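Local coordinates for enterobactin biosynthesis protein YbdZ (Escherichia coli, PDB 5JA1) that takes part in the biosynthesis of the siderophore enterobactin, supporting the catalytic function of EntF, where it is required for adenylation of amino acids, at residues B[7-12]-B[27-32]; B[15-20]-B[39-44]; B[23-28]-B[57-62]. All blocks are in the same frame, centred on the assembly; numbering follows the deposited sequence.

Contact 1: B[7-12]-B[27-32]; sequences NPFDDP and SLWPQQ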
loop_
_atom_site.group_PDB
_atom_site.type_symbol
_atom_site.label_atom_id
_atom_site.label_comp_id
_atom_site.label_asym_id
_atom_site.label_seq_id
_atom_site.Cartn_x
_atom_site.Cartn_y
_atom_site.Cartn_z
ATOM N N ASN B 7 -2.114 -3.329 -18.847
ATOM C CA ASN B 7 -2.180 -1.949 -19.317
ATOM C C ASN B 7 -1.768 -1.879 -20.787
ATOM O O ASN B 7 -0.733 -2.449 -21.163
ATOM C CB ASN B 7 -1.270 -1.070 -18.460
ATOM C CG ASN B 7 -1.648 0.401 -18.503
ATOM O OD1 ASN B 7 -1.974 0.946 -19.555
ATOM N ND2 ASN B 7 -1.597 1.054 -17.347
ATOM N N PRO B 8 -2.542 -1.207 -21.648
ATOM C CA PRO B 8 -2.168 -1.138 -23.072
ATOM C C PRO B 8 -0.896 -0.353 -23.344
ATOM O O PRO B 8 -0.350 -0.469 -24.449
ATOM C CB PRO B 8 -3.386 -0.465 -23.722
ATOM C CG PRO B 8 -4.043 0.278 -22.613
ATOM C CD PRO B 8 -3.856 -0.588 -21.401
ATOM N N PHE B 9 -0.405 0.444 -22.392
ATOM C CA PHE B 9 0.834 1.181 -22.607
ATOM C C PHE B 9 2.072 0.357 -22.290
ATOM O O PHE B 9 3.162 0.691 -22.769
ATOM C CB PHE B 9 0.850 2.459 -21.766
ATOM C CG PHE B 9 0.053 3.585 -22.355
ATOM C CD1 PHE B 9 0.640 4.479 -23.234
ATOM C CD2 PHE B 9 -1.279 3.756 -22.021
ATOM C CE1 PHE B 9 -0.091 5.520 -23.772
ATOM C CE2 PHE B 9 -2.014 4.794 -22.557
ATOM C CZ PHE B 9 -1.421 5.677 -23.431
ATOM N N ASP B 10 1.935 -0.703 -21.497
ATOM C CA ASP B 10 3.048 -1.580 -21.164
ATOM C C ASP B 10 3.288 -2.651 -22.221
ATOM O O ASP B 10 4.124 -3.534 -22.009
ATOM C CB ASP B 10 2.811 -2.239 -19.802
ATOM C CG ASP B 10 2.609 -1.225 -18.691
ATOM O OD1 ASP B 10 3.102 -0.087 -18.829
ATOM O OD2 ASP B 10 1.959 -1.570 -17.680
ATOM N N ASP B 11 2.577 -2.594 -23.346
ATOM C CA ASP B 11 2.714 -3.586 -24.407
ATOM C C ASP B 11 3.927 -3.264 -25.270
ATOM O O ASP B 11 3.897 -2.305 -26.052
ATOM C CB ASP B 11 1.443 -3.636 -25.258
ATOM C CG ASP B 11 1.513 -4.685 -26.353
ATOM O OD1 ASP B 11 2.360 -5.598 -26.258
ATOM O OD2 ASP B 11 0.711 -4.599 -27.307
ATOM N N PRO B 12 5.004 -4.049 -25.170
ATOM C CA PRO B 12 6.215 -3.736 -25.944
ATOM C C PRO B 12 6.041 -3.927 -27.440
ATOM O O PRO B 12 6.779 -3.304 -28.215
ATOM C CB PRO B 12 7.255 -4.707 -25.374
ATOM C CG PRO B 12 6.446 -5.870 -24.910
ATOM C CD PRO B 12 5.142 -5.305 -24.411
ATOM N N SER B 27 2.235 13.158 -25.681
ATOM C CA SER B 27 1.604 11.978 -25.116
ATOM C C SER B 27 1.578 10.873 -26.158
ATOM O O SER B 27 1.252 11.115 -27.324
ATOM C CB SER B 27 0.177 12.280 -24.650
ATOM O OG SER B 27 -0.513 11.085 -24.322
ATOM N N LEU B 28 1.934 9.665 -25.735
ATOM C CA LEU B 28 1.729 8.493 -26.567
ATOM C C LEU B 28 0.267 8.075 -26.501
ATOM O O LEU B 28 -0.394 8.215 -25.468
ATOM C CB LEU B 28 2.619 7.339 -26.107
ATOM C CG LEU B 28 4.124 7.595 -26.032
ATOM C CD1 LEU B 28 4.850 6.342 -25.568
ATOM C CD2 LEU B 28 4.659 8.066 -27.376
ATOM N N TRP B 29 -0.246 7.573 -27.621
ATOM C CA TRP B 29 -1.598 7.046 -27.643
ATOM C C TRP B 29 -1.590 5.713 -28.381
ATOM O O TRP B 29 -1.081 5.634 -29.513
ATOM C CB TRP B 29 -2.589 8.012 -28.298
ATOM C CG TRP B 29 -4.004 7.664 -27.968
ATOM C CD1 TRP B 29 -4.926 7.101 -28.802
ATOM C CD2 TRP B 29 -4.653 7.825 -26.701
ATOM N NE1 TRP B 29 -6.114 6.916 -28.136
ATOM C CE2 TRP B 29 -5.972 7.351 -26.844
ATOM C CE3 TRP B 29 -4.247 8.331 -25.462
ATOM C CZ2 TRP B 29 -6.890 7.369 -25.795
ATOM C CZ3 TRP B 29 -5.161 8.347 -24.419
ATOM C CH2 TRP B 29 -6.466 7.869 -24.594
ATOM N N PRO B 30 -2.130 4.655 -27.781
ATOM C CA PRO B 30 -2.121 3.348 -28.444
ATOM C C PRO B 30 -2.978 3.362 -29.700
ATOM O O PRO B 30 -4.058 3.956 -29.734
ATOM C CB PRO B 30 -2.692 2.404 -27.378
ATOM C CG PRO B 30 -3.480 3.286 -26.472
ATOM C CD PRO B 30 -2.793 4.616 -26.467
ATOM N N GLN B 31 -2.471 2.698 -30.742
ATOM C CA GLN B 31 -3.134 2.707 -32.042
ATOM C C GLN B 31 -4.561 2.181 -31.959
ATOM O O GLN B 31 -5.429 2.618 -32.723
ATOM C CB GLN B 31 -2.315 1.884 -33.039
ATOM C CG GLN B 31 -2.848 1.891 -34.461
ATOM C CD GLN B 31 -2.067 0.969 -35.376
ATOM O OE1 GLN B 31 -1.284 0.139 -34.913
ATOM N NE2 GLN B 31 -2.272 1.110 -36.681
ATOM N N GLN B 32 -4.831 1.266 -31.031
ATOM C CA GLN B 32 -6.119 0.587 -30.967
ATOM C C GLN B 32 -7.199 1.394 -30.258
ATOM O O GLN B 32 -8.332 0.911 -30.150
ATOM C CB GLN B 32 -5.958 -0.769 -30.274
ATOM C CG GLN B 32 -5.528 -0.695 -28.815
ATOM C CD GLN B 32 -4.029 -0.545 -28.641
ATOM O OE1 GLN B 32 -3.325 -0.091 -29.545
ATOM N NE2 GLN B 32 -3.531 -0.931 -27.473
#
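F9 reaches with the far end of its ring onto the backbone of strand 26-30, where it meets L28 and P30. CE1 of F9 lies 3.2 Å from the carbonyl O of L28, and that oxygen sits at the ring edge near its plane, an arrangement that the weakly positive C-H rim would be expected to tolerate. CZ of F9 packs against CD of P30 at 3.5 Å, the two side chains crossing obliquely, while CE1 of F9 also approaches CB of L28 at 4.0 Å. A proline is apt beside the ring, for it offers a rigid apolar surface and has no N-H to be buried without a partner. A second, looser touch joins P8 CB to the amide NE2 of Q32, 3.8 Å away. No hydrogen bond links the two segments. The contact fastens the loop that precedes strand 16-20 onto an outer strand of the three-stranded antiparallel sheet of this MbtH-like protein. Phenylalanine suits the place because its long flat ring can span from the loop to the strand; CG stands anti to the carbonyl carbon (chi1 -79°). An alanine here would probably open a gap beside P30 CD and L28 CB and leave the L28 carbonyl O without the ring edge against it. Behind the ring an Asx turn sets the backbone: N7 OD1 accepts from F9 N at 3.3 Å in a nearly straight bond (175°), though the donor is tilted from the carbonyl plane. D10 N also bonds back to N7 O, rounding the turn. Further out, L28 packs on C51 and L55 of helix 48-58 and P30 on F16. A chain of another protein borders the loop, and a basic side chain of that partner forms a salt bridge with D10 OD1.

Contact 2: B[15-20]-B[39-44]; sequences AFYILR and WDIVCQ
A classic beta bulge interrupts the antiparallel pairing of strands 16-20 and 40-42, with V42 and C43 both facing I18. The carbonyl O of I18 accepts from V42 N at 2.8 Å, and C43 N adds a weak bond to the same oxygen. I18 N returns another weak bond to C43 O. Beyond the bulge R20 and D40 form a hydrogen-bonded pair, D40 N giving a straight bond to R20 O at 2.9 Å and R20 N a more bent one to D40 O; L19 with I41 is the non-hydrogen-bonded pair between. Strand 16-20 is central in the three-stranded sheet, so this is one of its two seams, and the extra residue shifts the register by one. Side chains divide between the faces. L19 and I41 lie side by side, with L19 CD2 3.9 Å from I41 CG1; L19 CB also meets W39 CB at 3.8 Å, their side chains crossing at about a right angle. I41 and Y17 likewise lie alongside, I41 CG2 being 3.9 Å from Y17 CD1. On the other face I18 CB packs on C43 CB at 3.8 Å, and W54 of helix 48-58 covers both, which suits a branched aliphatic chain and a small thiol. At the exposed end R20 CB rests against V42 CG2 at 3.6 Å, serving as its apolar neighbour while the chain, extended from CG to NE, runs on.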
loop_
_atom_site.group_PDB
_atom_site.type_symbol
_atom_site.label_atom_id
_atom_site.label_comp_id
_atom_site.label_asym_id
_atom_site.label_seq_id
_atom_site.Cartn_x
_atom_site.Cartn_y
_atom_site.Cartn_z
ATOM N N ALA B 15 1.842 -0.514 -31.067
ATOM C CA ALA B 15 2.100 0.690 -31.840
ATOM C C ALA B 15 1.446 1.880 -31.151
ATOM O O ALA B 15 0.406 1.748 -30.502
ATOM C CB ALA B 15 1.572 0.551 -33.269
ATOM N N PHE B 16 2.067 3.048 -31.292
ATOM C CA PHE B 16 1.622 4.228 -30.562
ATOM C C PHE B 16 1.726 5.470 -31.430
ATOM O O PHE B 16 2.767 5.716 -32.045
ATOM C CB PHE B 16 2.448 4.428 -29.287
ATOM C CG PHE B 16 2.304 3.316 -28.291
ATOM C CD1 PHE B 16 1.272 3.324 -27.369
ATOM C CD2 PHE B 16 3.204 2.263 -28.274
ATOM C CE1 PHE B 16 1.136 2.300 -26.447
ATOM C CE2 PHE B 16 3.075 1.238 -27.356
ATOM C CZ PHE B 16 2.041 1.256 -26.442
ATOM N N TYR B 17 0.646 6.249 -31.471
ATOM C CA TYR B 17 0.735 7.616 -31.954
ATOM C C TYR B 17 1.584 8.447 -30.997
ATOM O O TYR B 17 1.835 8.065 -29.851
ATOM C CB TYR B 17 -0.649 8.260 -32.061
ATOM C CG TYR B 17 -1.621 7.613 -33.018
ATOM C CD1 TYR B 17 -1.693 8.019 -34.345
ATOM C CD2 TYR B 17 -2.497 6.625 -32.587
ATOM C CE1 TYR B 17 -2.593 7.443 -35.220
ATOM C CE2 TYR B 17 -3.401 6.043 -33.457
ATOM C CZ TYR B 17 -3.445 6.455 -34.772
ATOM O OH TYR B 17 -4.343 5.876 -35.638
ATOM N N ILE B 18 2.016 9.608 -31.476
ATOM C CA ILE B 18 2.617 10.631 -30.630
ATOM C C ILE B 18 1.807 11.903 -30.818
ATOM O O ILE B 18 1.773 12.469 -31.918
ATOM C CB ILE B 18 4.101 10.860 -30.948
ATOM C CG1 ILE B 18 4.879 9.553 -30.785
ATOM C CG2 ILE B 18 4.675 11.933 -30.036
ATOM C CD1 ILE B 18 6.380 9.711 -30.880
ATOM N N LEU B 19 1.142 12.339 -29.754
ATOM C CA LEU B 19 0.229 13.470 -29.793
ATOM C C LEU B 19 0.847 14.678 -29.098
ATOM O O LEU B 19 1.816 14.561 -28.343
ATOM C CB LEU B 19 -1.107 13.110 -29.135
ATOM C CG LEU B 19 -1.727 11.769 -29.542
ATOM C CD1 LEU B 19 -3.077 11.587 -28.872
ATOM C CD2 LEU B 19 -1.854 11.650 -31.055
ATOM N N ARG B 20 0.269 15.847 -29.363
ATOM C CA ARG B 20 0.784 17.097 -28.822
ATOM C C ARG B 20 -0.372 18.058 -28.586
ATOM O O ARG B 20 -1.228 18.223 -29.460
ATOM C CB ARG B 20 1.810 17.728 -29.769
ATOM C CG ARG B 20 2.363 19.060 -29.295
ATOM C CD ARG B 20 3.219 19.711 -30.369
ATOM N NE ARG B 20 3.837 20.946 -29.899
ATOM C CZ ARG B 20 3.258 22.142 -29.952
ATOM N NH1 ARG B 20 2.038 22.269 -30.456
ATOM N NH2 ARG B 20 3.897 23.211 -29.500
ATOM N N TRP B 39 -5.782 17.104 -28.811
ATOM C CA TRP B 39 -4.421 16.698 -29.125
ATOM C C TRP B 39 -4.277 16.520 -30.628
ATOM O O TRP B 39 -5.183 16.005 -31.292
ATOM C CB TRP B 39 -4.048 15.397 -28.403
ATOM C CG TRP B 39 -4.053 15.523 -26.915
ATOM C CD1 TRP B 39 -5.147 15.582 -26.102
ATOM C CD2 TRP B 39 -2.911 15.603 -26.057
ATOM N NE1 TRP B 39 -4.755 15.699 -24.790
ATOM C CE2 TRP B 39 -3.385 15.715 -24.736
ATOM C CE3 TRP B 39 -1.530 15.595 -26.279
ATOM C CZ2 TRP B 39 -2.529 15.813 -23.641
ATOM C CZ3 TRP B 39 -0.683 15.693 -25.192
ATOM C CH2 TRP B 39 -1.184 15.801 -23.890
ATOM N N ASP B 40 -3.140 16.954 -31.160
ATOM C CA ASP B 40 -2.826 16.803 -32.573
ATOM C C ASP B 40 -1.902 15.611 -32.776
ATOM O O ASP B 40 -1.005 15.363 -31.967
ATOM C CB ASP B 40 -2.163 18.063 -33.135
ATOM C CG ASP B 40 -3.088 19.260 -33.133
ATOM O OD1 ASP B 40 -4.311 19.072 -32.963
ATOM O OD2 ASP B 40 -2.590 20.392 -33.313
ATOM N N ILE B 41 -2.125 14.878 -33.863
ATOM C CA ILE B 41 -1.235 13.780 -34.215
ATOM C C ILE B 41 0.054 14.363 -34.779
ATOM O O ILE B 41 0.030 15.153 -35.730
ATOM C CB ILE B 41 -1.897 12.826 -35.218
ATOM C CG1 ILE B 41 -3.219 12.283 -34.667
ATOM C CG2 ILE B 41 -0.951 11.685 -35.574
ATOM C CD1 ILE B 41 -4.441 13.070 -35.110
ATOM N N VAL B 42 1.182 13.984 -34.192
ATOM C CA VAL B 42 2.493 14.406 -34.669
ATOM C C VAL B 42 3.189 13.289 -35.434
ATOM O O VAL B 42 3.673 13.495 -36.547
ATOM C CB VAL B 42 3.359 14.901 -33.489
ATOM C CG1 VAL B 42 4.748 15.265 -33.972
ATOM C CG2 VAL B 42 2.698 16.088 -32.819
ATOM N N CYS B 43 3.247 12.097 -34.850
ATOM C CA CYS B 43 3.846 10.933 -35.483
ATOM C C CYS B 43 2.789 9.862 -35.695
ATOM O O CYS B 43 1.895 9.682 -34.863
ATOM C CB CYS B 43 4.993 10.361 -34.640
ATOM S SG CYS B 43 6.565 11.233 -34.795
ATOM N N GLN B 44 2.892 9.160 -36.822
ATOM C CA GLN B 44 2.070 7.990 -37.056
ATOM C C GLN B 44 2.520 6.863 -36.127
ATOM O O GLN B 44 3.612 6.922 -35.558
ATOM C CB GLN B 44 2.163 7.570 -38.522
ATOM C CG GLN B 44 1.729 8.654 -39.502
ATOM C CD GLN B 44 0.297 9.117 -39.276
ATOM O OE1 GLN B 44 -0.568 8.332 -38.885
ATOM N NE2 GLN B 44 0.043 10.399 -39.521
#

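Contact 3: B[23-28]-B[57-62]; sequences QGQFSL and AHWRTL
F26 turns the edge of its ring toward the face of W59 in a T-shaped (edge-to-face) pair, which packs the loop following helix 48-58 against the start of strand 26-30. The centroids of the F26 ring and the five-membered ring of W59 are 5.0 Å apart, with planes inclined at 61°. CD2 of F26 is the atom that presses down, 3.4 Å from W59 CD2 and offset toward the rim of the indole. The two side chains slide past each other in opposite directions, and F26 CB lies near the benzo part of the indole, 3.6 Å from W59 CE3. CG of W59 stands anti to its backbone N (chi1 -165°). A large flat residue suits this place because it can meet a ring and a backbone together: CH2 of W59 lies 3.6 Å from F26 N, and CZ2 of W59 approaches CA of Q25 at 4.0 Å. On the opposite face of the indole CD2 of L62 lies loosely, also offset toward the rim. F26 in turn packs on I18 and L55 and makes a second edge-to-face pair with W54, while an apolar side chain on a chain of another protein also touches W59. Near the indole nitrogen, the carbonyl O of G24 lies 3.7 Å from W59 NE1.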
loop_
_atom_site.group_PDB
_atom_site.type_symbol
_atom_site.label_atom_id
_atom_site.label_comp_id
_atom_site.label_asym_id
_atom_site.label_seq_id
_atom_site.Cartn_x
_atom_site.Cartn_y
_atom_site.Cartn_z
ATOM N N GLN B 23 -0.017 23.258 -25.141
ATOM C CA GLN B 23 1.093 23.595 -24.259
ATOM C C GLN B 23 2.393 22.904 -24.646
ATOM O O GLN B 23 3.333 22.882 -23.840
ATOM C CB GLN B 23 0.733 23.256 -22.810
ATOM C CG GLN B 23 -0.497 23.982 -22.295
ATOM C CD GLN B 23 -0.329 25.490 -22.300
ATOM O OE1 GLN B 23 0.753 26.008 -22.021
ATOM N NE2 GLN B 23 -1.401 26.202 -22.627
ATOM N N GLY B 24 2.473 22.338 -25.847
ATOM C CA GLY B 24 3.702 21.697 -26.285
ATOM C C GLY B 24 4.077 20.467 -25.491
ATOM O O GLY B 24 5.269 20.188 -25.318
ATOM N N GLN B 25 3.095 19.726 -24.997
ATOM C CA GLN B 25 3.344 18.498 -24.259
ATOM C C GLN B 25 3.031 17.298 -25.142
ATOM O O GLN B 25 2.113 17.335 -25.966
ATOM C CB GLN B 25 2.512 18.447 -22.978
ATOM C CG GLN B 25 2.935 19.471 -21.935
ATOM C CD GLN B 25 1.982 19.537 -20.760
ATOM O OE1 GLN B 25 0.788 19.276 -20.899
ATOM N NE2 GLN B 25 2.507 19.889 -19.591
ATOM N N PHE B 26 3.807 16.233 -24.967
ATOM C CA PHE B 26 3.720 15.054 -25.815
ATOM C C PHE B 26 3.149 13.878 -25.039
ATOM O O PHE B 26 3.525 13.632 -23.889
ATOM C CB PHE B 26 5.090 14.689 -26.390
ATOM C CG PHE B 26 5.588 15.663 -27.415
ATOM C CD1 PHE B 26 5.144 15.594 -28.724
ATOM C CD2 PHE B 26 6.490 16.652 -27.069
ATOM C CE1 PHE B 26 5.594 16.492 -29.669
ATOM C CE2 PHE B 26 6.946 17.551 -28.010
ATOM C CZ PHE B 26 6.497 17.471 -29.312
ATOM N N SER B 27 2.235 13.158 -25.681
ATOM C CA SER B 27 1.604 11.978 -25.116
ATOM C C SER B 27 1.578 10.873 -26.158
ATOM O O SER B 27 1.252 11.115 -27.324
ATOM C CB SER B 27 0.177 12.280 -24.650
ATOM O OG SER B 27 -0.513 11.085 -24.322
ATOM N N LEU B 28 1.934 9.665 -25.735
ATOM C CA LEU B 28 1.729 8.493 -26.567
ATOM C C LEU B 28 0.267 8.075 -26.501
ATOM O O LEU B 28 -0.394 8.215 -25.468
ATOM C CB LEU B 28 2.619 7.339 -26.107
ATOM C CG LEU B 28 4.124 7.595 -26.032
ATOM C CD1 LEU B 28 4.850 6.342 -25.568
ATOM C CD2 LEU B 28 4.659 8.066 -27.376
ATOM N N ALA B 57 14.636 13.313 -29.170
ATOM C CA ALA B 57 15.217 14.266 -30.105
ATOM C C ALA B 57 14.322 15.461 -30.403
ATOM O O ALA B 57 14.790 16.416 -31.033
ATOM C CB ALA B 57 15.573 13.566 -31.425
ATOM N N HIS B 58 13.058 15.441 -29.978
ATOM C CA HIS B 58 12.126 16.517 -30.288
ATOM C C HIS B 58 11.489 17.158 -29.063
ATOM O O HIS B 58 10.721 18.116 -29.216
ATOM C CB HIS B 58 11.021 16.010 -31.227
ATOM C CG HIS B 58 11.474 15.815 -32.640
ATOM N ND1 HIS B 58 12.292 14.773 -33.023
ATOM C CD2 HIS B 58 11.230 16.533 -33.761
ATOM C CE1 HIS B 58 12.528 14.857 -34.320
ATOM N NE2 HIS B 58 11.896 15.916 -34.791
ATOM N N TRP B 59 11.778 16.670 -27.855
ATOM C CA TRP B 59 11.228 17.251 -26.626
ATOM C C TRP B 59 12.358 17.317 -25.600
ATOM O O TRP B 59 12.542 16.394 -24.802
ATOM C CB TRP B 59 10.043 16.448 -26.107
ATOM C CG TRP B 59 9.235 17.184 -25.083
ATOM C CD1 TRP B 59 9.296 18.517 -24.792
ATOM C CD2 TRP B 59 8.244 16.629 -24.209
ATOM N NE1 TRP B 59 8.403 18.826 -23.794
ATOM C CE2 TRP B 59 7.745 17.684 -23.419
ATOM C CE3 TRP B 59 7.730 15.342 -24.019
ATOM C CZ2 TRP B 59 6.757 17.491 -22.453
ATOM C CZ3 TRP B 59 6.748 15.153 -23.061
ATOM C CH2 TRP B 59 6.273 16.222 -22.290
ATOM N N ARG B 60 13.107 18.419 -25.626
ATOM C CA ARG B 60 14.231 18.623 -24.719
ATOM C C ARG B 60 14.046 19.840 -23.820
ATOM O O ARG B 60 15.013 20.289 -23.194
ATOM C CB ARG B 60 15.535 18.748 -25.512
ATOM C CG ARG B 60 15.905 17.493 -26.286
ATOM C CD ARG B 60 17.157 17.710 -27.122
ATOM N NE ARG B 60 17.620 16.473 -27.744
ATOM C CZ ARG B 60 18.533 15.666 -27.210
ATOM N NH1 ARG B 60 19.082 15.965 -26.042
ATOM N NH2 ARG B 60 18.896 14.559 -27.844
ATOM N N THR B 61 12.831 20.388 -23.741
ATOM C CA THR B 61 12.520 21.499 -22.849
ATOM C C THR B 61 12.007 21.030 -21.493
ATOM O O THR B 61 11.264 21.762 -20.825
ATOM C CB THR B 61 11.497 22.430 -23.504
ATOM O OG1 THR B 61 10.280 21.713 -23.743
ATOM C CG2 THR B 61 12.026 22.964 -24.825
ATOM N N LEU B 62 12.394 19.831 -21.063
ATOM C CA LEU B 62 11.808 19.176 -19.894
ATOM C C LEU B 62 12.702 19.277 -18.663
ATOM O O LEU B 62 12.766 18.342 -17.860
ATOM C CB LEU B 62 11.505 17.717 -20.224
ATOM C CG LEU B 62 10.384 16.996 -19.473
ATOM C CD1 LEU B 62 9.128 17.849 -19.427
ATOM C CD2 LEU B 62 10.095 15.662 -20.141
#

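Contact 1 is the most buried of the three; contacts 2 and 3 are only partly so, and contact 2 reaches the surface through R20, D40 and V42. The three share one small sheet. Contacts 1 and 3 both use strand 26-30 and have S27 and L28 in common, yet their centres are about 17 Å apart, on opposite sides of the chain's centre. Contact 2 joins the central strand to the other outer one, and S27 O and L19 N probably bond between the neighbouring strands. Chemistry follows place: backbone hydrogen bonds, with apolar side chains packed on both faces, make contact 2, whereas contacts 1 and 3 attach flanking loops by aromatic packing, without a hydrogen bond between their segments.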